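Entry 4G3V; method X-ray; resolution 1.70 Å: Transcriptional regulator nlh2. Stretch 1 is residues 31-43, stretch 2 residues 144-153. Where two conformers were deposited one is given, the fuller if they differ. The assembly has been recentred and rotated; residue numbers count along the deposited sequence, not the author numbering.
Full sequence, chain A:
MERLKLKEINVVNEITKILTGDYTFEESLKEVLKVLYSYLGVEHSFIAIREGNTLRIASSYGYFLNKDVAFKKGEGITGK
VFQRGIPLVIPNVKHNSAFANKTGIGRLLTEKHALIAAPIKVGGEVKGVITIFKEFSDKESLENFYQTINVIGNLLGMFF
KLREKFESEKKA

Stretch 1, residues 31-43: EVLKVLYSYLGVE
Stretch 2 144-153: NFYQTINVIG

How do the two backbones lie? Residues 31-40 and 144-153 are helical and run nearly antiparallel, at 161°, with axes 12.9 Å apart at closest approach. CA atoms pair Val 32 with Ile 152 (8.9 Å), Leu 36 with Ile 149 (9.4 Å) and Leu 40 with Phe 145 (9.4 Å). Gly 41 leaves helical geometry at phi/psi 76/25, and Val 42 follows at -84/104.

What joins the helices? Mostly apolar side chains, with the methyl of Thr 148 adding one contact; no hydrogen bond crosses. Leu 36 (m, t) brings CD2 to 3.4 Å from CD1 of Ile 152 (m, t), a tight methyl contact, and Val 32 (t) sets CG1 4.1 Å from Ile 152 CG2. Ile 149 (m, m) points its CA-to-CB bond sideways, yet its CD1 reaches 4.5 Å from Leu 36 CD2.

How is the Phe 145 ring held? With chi1 -160° and chi2 84°, its CZ lies 3.8 Å from Leu 40 CD1 and 3.9 Å from Val 42 CG2, the latter at the ring edge. Leu 40 (m, t) also places CD1 4.2 Å from Thr 148 CG2 (chi1 m).

Where are the polar links? None crosses the contact. Within stretch 1, Lys 34 NZ forms a salt bridge to Glu 31 OE1 at 3.2 Å, and Val 42 N donates a hydrogen bond to Leu 36 O at 3.2 Å, tying the turn to the helix; Gln 147 NE2 and Asn 150 ND2 are hydrogen-bonded elsewhere in the structure.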

ATOM      1  N   GLU A  31       4.790 -15.035  -7.090  1.00 28.60           N
ATOM      2  CA  GLU A  31       4.789 -14.031  -8.152  1.00 28.09           C
ATOM      3  C   GLU A  31       5.094 -12.648  -7.562  1.00 25.15           C
ATOM      4  O   GLU A  31       5.769 -11.835  -8.189  1.00 27.03           O
ATOM      5  CB  GLU A  31       3.465 -14.031  -8.907  1.00 32.09           C
ATOM      6  CG  GLU A  31       3.454 -13.179 -10.164  1.00 35.39           C
ATOM      7  CD  GLU A  31       4.257 -13.757 -11.318  1.00 39.90           C
ATOM      8  OE1 GLU A  31       4.804 -14.882 -11.212  1.00 38.85           O
ATOM      9  OE2 GLU A  31       4.329 -13.066 -12.355  1.00 39.43           O
ATOM     10  N   VAL A  32       4.617 -12.379  -6.350  1.00 23.49           N
ATOM     11  CA  VAL A  32       4.999 -11.141  -5.665  1.00 24.60           C
ATOM     12  C   VAL A  32       6.528 -11.034  -5.513  1.00 25.07           C
ATOM     13  O   VAL A  32       7.130  -9.993  -5.819  1.00 24.63           O
ATOM     14  CB  VAL A  32       4.319 -11.034  -4.290  1.00 24.70           C
ATOM     15  CG1 VAL A  32       4.889  -9.850  -3.470  1.00 25.77           C
ATOM     16  CG2 VAL A  32       2.833 -10.888  -4.460  1.00 26.93           C
ATOM     17  N   LEU A  33       7.171 -12.102  -5.057  1.00 25.08           N
ATOM     18  CA  LEU A  33       8.616 -12.067  -4.875  1.00 27.77           C
ATOM     19  C   LEU A  33       9.339 -11.938  -6.212  1.00 27.87           C
ATOM     20  O   LEU A  33      10.381 -11.282  -6.303  1.00 27.89           O
ATOM     21  CB  LEU A  33       9.099 -13.304  -4.113  1.00 27.23           C
ATOM     22  CG  LEU A  33       8.499 -13.457  -2.702  1.00 26.87           C
ATOM     23  CD1 LEU A  33       9.097 -14.646  -1.945  1.00 27.95           C
ATOM     24  CD2 LEU A  33       8.678 -12.187  -1.899  1.00 28.10           C
ATOM     25  N   LYS A  34       8.786 -12.554  -7.251  1.00 27.15           N
ATOM     26  CA  LYS A  34       9.370 -12.459  -8.577  0.57 28.32           C
ATOM     27  C   LYS A  34       9.339 -11.021  -9.089  1.00 28.96           C
ATOM     28  O   LYS A  34      10.312 -10.542  -9.679  1.00 30.80           O
ATOM     29  CB  LYS A  34       8.631 -13.380  -9.550  0.57 30.22           C
ATOM     30  CG  LYS A  34       9.223 -13.417 -10.940  0.57 34.47           C
ATOM     31  CD  LYS A  34       8.376 -14.277 -11.871  0.57 37.94           C
ATOM     32  CE  LYS A  34       8.253 -15.703 -11.373  0.57 41.53           C
ATOM     33  NZ  LYS A  34       7.371 -16.519 -12.250  0.57 43.64           N
ATOM     34  N   VAL A  35       8.232 -10.319  -8.863  1.00 28.03           N
ATOM     35  CA  VAL A  35       8.172  -8.933  -9.327  1.00 30.89           C
ATOM     36  C   VAL A  35       9.037  -8.013  -8.448  1.00 29.62           C
ATOM     37  O   VAL A  35       9.567  -7.012  -8.929  1.00 33.91           O
ATOM     38  CB  VAL A  35       6.717  -8.390  -9.541  1.00 34.33           C
ATOM     39  CG1 VAL A  35       5.992  -9.221 -10.607  1.00 32.56           C
ATOM     40  CG2 VAL A  35       5.928  -8.378  -8.285  1.00 35.04           C
ATOM     41  N   LEU A  36       9.218  -8.347  -7.175  1.00 28.57           N
ATOM     42  CA  LEU A  36      10.159  -7.573  -6.357  1.00 28.05           C
ATOM     43  C   LEU A  36      11.557  -7.668  -6.952  1.00 30.57           C
ATOM     44  O   LEU A  36      12.329  -6.705  -6.949  1.00 32.27           O
ATOM     45  CB  LEU A  36      10.174  -8.074  -4.922  1.00 31.22           C
ATOM     46  CG  LEU A  36       9.014  -7.550  -4.084  1.00 33.66           C
ATOM     47  CD1 LEU A  36       9.065  -8.114  -2.677  1.00 35.57           C
ATOM     48  CD2 LEU A  36       9.071  -6.033  -4.049  1.00 35.28           C
ATOM     49  N   TYR A  37      11.887  -8.839  -7.466  1.00 32.75           N
ATOM     50  CA  TYR A  37      13.155  -9.001  -8.154  1.00 35.31           C
ATOM     51  C   TYR A  37      13.173  -8.232  -9.479  1.00 36.26           C
ATOM     52  O   TYR A  37      14.085  -7.455  -9.749  1.00 37.40           O
ATOM     53  CB  TYR A  37      13.419 -10.476  -8.406  1.00 42.03           C
ATOM     54  CG  TYR A  37      14.575 -10.706  -9.327  1.00 46.92           C
ATOM     55  CD1 TYR A  37      15.874 -10.611  -8.869  1.00 51.18           C
ATOM     56  CD2 TYR A  37      14.367 -11.022 -10.658  1.00 49.53           C
ATOM     57  CE1 TYR A  37      16.940 -10.825  -9.717  1.00 53.94           C
ATOM     58  CE2 TYR A  37      15.421 -11.236 -11.508  1.00 53.62           C
ATOM     59  CZ  TYR A  37      16.697 -11.141 -11.034  1.00 55.34           C
ATOM     60  OH  TYR A  37      17.728 -11.356 -11.901  1.00 60.00           O
ATOM     61  N   SER A  38      12.162  -8.439 -10.309  1.00 37.12           N
ATOM     62  CA  SER A  38      12.178  -7.857 -11.647  1.00 39.95           C
ATOM     63  C   SER A  38      12.028  -6.324 -11.638  1.00 40.70           C
ATOM     64  O   SER A  38      12.660  -5.638 -12.437  1.00 43.79           O
ATOM     65  CB  SER A  38      11.101  -8.512 -12.519  1.00 39.38           C
ATOM     66  OG  SER A  38       9.806  -8.114 -12.106  1.00 41.51           O
ATOM     67  N   TYR A  39      11.205  -5.788 -10.740  1.00 36.02           N
ATOM     68  CA  TYR A  39      11.015  -4.343 -10.655  1.00 35.00           C
ATOM     69  C   TYR A  39      12.063  -3.648  -9.776  1.00 34.62           C
ATOM     70  O   TYR A  39      12.567  -2.575 -10.141  1.00 36.68           O
ATOM     71  CB  TYR A  39       9.623  -3.998 -10.115  1.00 36.14           C
ATOM     72  CG  TYR A  39       8.486  -4.153 -11.110  1.00 35.84           C
ATOM     73  CD1 TYR A  39       8.058  -5.412 -11.523  1.00 36.44           C
ATOM     74  CD2 TYR A  39       7.816  -3.037 -11.613  1.00 35.76           C
ATOM     75  CE1 TYR A  39       7.009  -5.555 -12.415  1.00 37.34           C
ATOM     76  CE2 TYR A  39       6.762  -3.173 -12.504  1.00 37.85           C
ATOM     77  CZ  TYR A  39       6.366  -4.434 -12.902  1.00 39.34           C
ATOM     78  OH  TYR A  39       5.320  -4.583 -13.805  1.00 39.63           O
ATOM     79  N   LEU A  40      12.395  -4.241  -8.627  1.00 34.06           N
ATOM     80  CA  LEU A  40      13.203  -3.536  -7.621  1.00 34.00           C
ATOM     81  C   LEU A  40      14.559  -4.158  -7.297  1.00 36.49           C
ATOM     82  O   LEU A  40      15.271  -3.643  -6.427  1.00 38.58           O
ATOM     83  CB  LEU A  40      12.415  -3.398  -6.312  1.00 34.73           C
ATOM     84  CG  LEU A  40      11.131  -2.580  -6.400  1.00 37.87           C
ATOM     85  CD1 LEU A  40      10.532  -2.413  -5.022  1.00 36.96           C
ATOM     86  CD2 LEU A  40      11.397  -1.219  -7.041  1.00 40.25           C
ATOM     87  N   GLY A  41      14.909  -5.258  -7.958  1.00 36.81           N
ATOM     88  CA  GLY A  41      16.230  -5.851  -7.824  1.00 41.37           C
ATOM     89  C   GLY A  41      16.452  -6.610  -6.528  1.00 41.99           C
ATOM     90  O   GLY A  41      17.591  -6.767  -6.067  1.00 46.21           O
ATOM     91  N   VAL A  42      15.372  -7.084  -5.929  1.00 36.89           N
ATOM     92  CA  VAL A  42      15.472  -7.828  -4.679  1.00 37.61           C
ATOM     93  C   VAL A  42      15.775  -9.280  -4.990  1.00 38.64           C
ATOM     94  O   VAL A  42      14.893 -10.026  -5.404  1.00 38.13           O
ATOM     95  CB  VAL A  42      14.171  -7.740  -3.873  1.00 34.57           C
ATOM     96  CG1 VAL A  42      14.235  -8.644  -2.653  1.00 33.71           C
ATOM     97  CG2 VAL A  42      13.905  -6.302  -3.476  1.00 33.80           C
ATOM     98  N   GLU A  43      17.025  -9.681  -4.778  1.00 39.70           N
ATOM     99  CA  GLU A  43      17.489 -10.983  -5.243  1.00 43.34           C
ATOM    100  C   GLU A  43      17.209 -12.134  -4.272  1.00 40.60           C
ATOM    101  O   GLU A  43      17.147 -13.283  -4.686  1.00 39.69           O
ATOM    102  CB  GLU A  43      18.986 -10.904  -5.590  1.00 50.65           C
ATOM    103  CG  GLU A  43      19.267 -10.083  -6.865  1.00 56.87           C
ATOM    104  CD  GLU A  43      20.618  -9.372  -6.848  1.00 65.59           C
ATOM    105  OE1 GLU A  43      20.724  -8.314  -6.191  1.00 71.82           O
ATOM    106  OE2 GLU A  43      21.573  -9.855  -7.494  1.00 66.37           O
ATOM    107  N   ASN A 144      13.910   5.000   2.451  1.00 59.87           N
ATOM    108  CA  ASN A 144      12.854   5.157   1.462  1.00 61.12           C
ATOM    109  C   ASN A 144      12.324   3.805   1.000  1.00 56.95           C
ATOM    110  O   ASN A 144      11.115   3.603   0.858  1.00 58.97           O
ATOM    111  CB  ASN A 144      13.360   5.953   0.261  1.00 67.94           C
ATOM    112  CG  ASN A 144      12.316   6.085  -0.833  1.00 72.87           C
ATOM    113  OD1 ASN A 144      11.332   6.816  -0.686  1.00 75.44           O
ATOM    114  ND2 ASN A 144      12.530   5.383  -1.944  1.00 75.00           N
ATOM    115  N   PHE A 145      13.239   2.871   0.777  1.00 49.54           N
ATOM    116  CA  PHE A 145      12.875   1.555   0.293  1.00 42.69           C
ATOM    117  C   PHE A 145      12.025   0.828   1.332  1.00 40.11           C
ATOM    118  O   PHE A 145      11.084   0.092   0.992  1.00 39.23           O
ATOM    119  CB  PHE A 145      14.140   0.760  -0.004  1.00 41.69           C
ATOM    120  CG  PHE A 145      13.926  -0.386  -0.931  1.00 39.64           C
ATOM    121  CD1 PHE A 145      13.935  -0.189  -2.295  1.00 43.39           C
ATOM    122  CD2 PHE A 145      13.738  -1.658  -0.445  1.00 38.78           C
ATOM    123  CE1 PHE A 145      13.749  -1.249  -3.157  1.00 44.58           C
ATOM    124  CE2 PHE A 145      13.545  -2.721  -1.295  1.00 39.74           C
ATOM    125  CZ  PHE A 145      13.547  -2.521  -2.650  1.00 43.34           C
ATOM    126  N   TYR A 146      12.336   1.048   2.604  1.00 36.66           N
ATOM    127  CA  TYR A 146      11.601   0.401   3.665  1.00 36.41           C
ATOM    128  C   TYR A 146      10.107   0.699   3.564  1.00 32.82           C
ATOM    129  O   TYR A 146       9.287  -0.180   3.810  1.00 35.76           O
ATOM    130  CB  TYR A 146      12.114   0.813   5.058  1.00 40.09           C
ATOM    131  CG  TYR A 146      10.989   0.871   6.049  1.00 49.29           C
ATOM    132  CD1 TYR A 146      10.302  -0.284   6.409  1.00 53.06           C
ATOM    133  CD2 TYR A 146      10.575   2.079   6.594  1.00 52.40           C
ATOM    134  CE1 TYR A 146       9.235  -0.238   7.298  1.00 55.74           C
ATOM    135  CE2 TYR A 146       9.519   2.135   7.477  1.00 57.10           C
ATOM    136  CZ  TYR A 146       8.850   0.975   7.827  1.00 58.99           C
ATOM    137  OH  TYR A 146       7.798   1.029   8.718  1.00 62.39           O
ATOM    138  N   GLN A 147       9.745   1.929   3.214  1.00 31.60           N
ATOM    139  CA  GLN A 147       8.330   2.311   3.173  1.00 31.83           C
ATOM    140  C   GLN A 147       7.595   1.406   2.188  1.00 30.79           C
ATOM    141  O   GLN A 147       6.476   0.933   2.447  1.00 28.62           O
ATOM    142  CB  GLN A 147       8.164   3.791   2.783  1.00 36.84           C
ATOM    143  CG  GLN A 147       6.721   4.325   2.934  1.00 39.66           C
ATOM    144  CD  GLN A 147       6.596   5.849   2.745  1.00 42.49           C
ATOM    145  OE1 GLN A 147       7.552   6.521   2.356  1.00 45.18           O
ATOM    146  NE2 GLN A 147       5.409   6.393   3.038  1.00 40.84           N
ATOM    147  N   THR A 148       8.232   1.149   1.058  1.00 27.66           N
ATOM    148  CA  THR A 148       7.615   0.323   0.032  1.00 28.34           C
ATOM    149  C   THR A 148       7.467  -1.141   0.465  1.00 24.71           C
ATOM    150  O   THR A 148       6.438  -1.769   0.210  1.00 25.32           O
ATOM    151  CB  THR A 148       8.394   0.423  -1.274  1.00 29.10           C
ATOM    152  OG1 THR A 148       8.229   1.740  -1.804  1.00 30.86           O
ATOM    153  CG2 THR A 148       7.878  -0.572  -2.279  1.00 29.73           C
ATOM    154  N   ILE A 149       8.464  -1.695   1.144  1.00 24.79           N
ATOM    155  CA  ILE A 149       8.318  -3.052   1.653  1.00 26.00           C
ATOM    156  C   ILE A 149       7.177  -3.096   2.681  1.00 26.07           C
ATOM    157  O   ILE A 149       6.395  -4.061   2.732  1.00 25.27           O
ATOM    158  CB  ILE A 149       9.641  -3.585   2.234  1.00 26.32           C
ATOM    159  CG1 ILE A 149      10.715  -3.596   1.141  1.00 29.48           C
ATOM    160  CG2 ILE A 149       9.452  -4.995   2.833  1.00 26.89           C
ATOM    161  CD1 ILE A 149      10.373  -4.451  -0.051  1.00 30.38           C
ATOM    162  N   ASN A 150       7.061  -2.059   3.505  1.00 24.27           N
ATOM    163  CA  ASN A 150       5.951  -2.022   4.449  1.00 26.48           C
ATOM    164  C   ASN A 150       4.602  -2.033   3.727  1.00 25.53           C
ATOM    165  O   ASN A 150       3.664  -2.708   4.158  1.00 23.21           O
ATOM    166  CB  ASN A 150       6.024  -0.818   5.367  1.00 28.68           C
ATOM    167  CG  ASN A 150       4.922  -0.848   6.429  1.00 34.96           C
ATOM    168  OD1 ASN A 150       4.940  -1.695   7.328  1.00 39.16           O
ATOM    169  ND2 ASN A 150       3.943   0.045   6.304  1.00 34.45           N
ATOM    170  N   VAL A 151       4.507  -1.288   2.632  1.00 26.07           N
ATOM    171  CA  VAL A 151       3.287  -1.269   1.835  1.00 25.31           C
ATOM    172  C   VAL A 151       2.985  -2.670   1.320  1.00 24.72           C
ATOM    173  O   VAL A 151       1.847  -3.126   1.373  1.00 24.89           O
ATOM    174  CB  VAL A 151       3.397  -0.309   0.644  1.00 25.93           C
ATOM    175  CG1 VAL A 151       2.284  -0.580  -0.365  1.00 25.07           C
ATOM    176  CG2 VAL A 151       3.352   1.140   1.124  1.00 27.19           C
ATOM    177  N   ILE A 152       4.016  -3.376   0.861  1.00 23.46           N
ATOM    178  CA  ILE A 152       3.804  -4.719   0.327  1.00 23.63           C
ATOM    179  C   ILE A 152       3.327  -5.675   1.428  1.00 22.07           C
ATOM    180  O   ILE A 152       2.457  -6.504   1.197  1.00 22.40           O
ATOM    181  CB  ILE A 152       5.044  -5.219  -0.401  1.00 23.36           C
ATOM    182  CG1 ILE A 152       5.223  -4.366  -1.674  1.00 25.92           C
ATOM    183  CG2 ILE A 152       4.904  -6.712  -0.764  1.00 24.05           C
ATOM    184  CD1 ILE A 152       6.495  -4.574  -2.367  1.00 30.03           C
ATOM    185  N   GLY A 153       3.837  -5.515   2.643  1.00 22.14           N
ATOM    186  CA  GLY A 153       3.358  -6.316   3.759  1.00 21.82           C
ATOM    187  C   GLY A 153       1.874  -6.100   4.018  1.00 21.96           C
ATOM    188  O   GLY A 153       1.131  -7.035   4.328  1.00 22.36           O
TER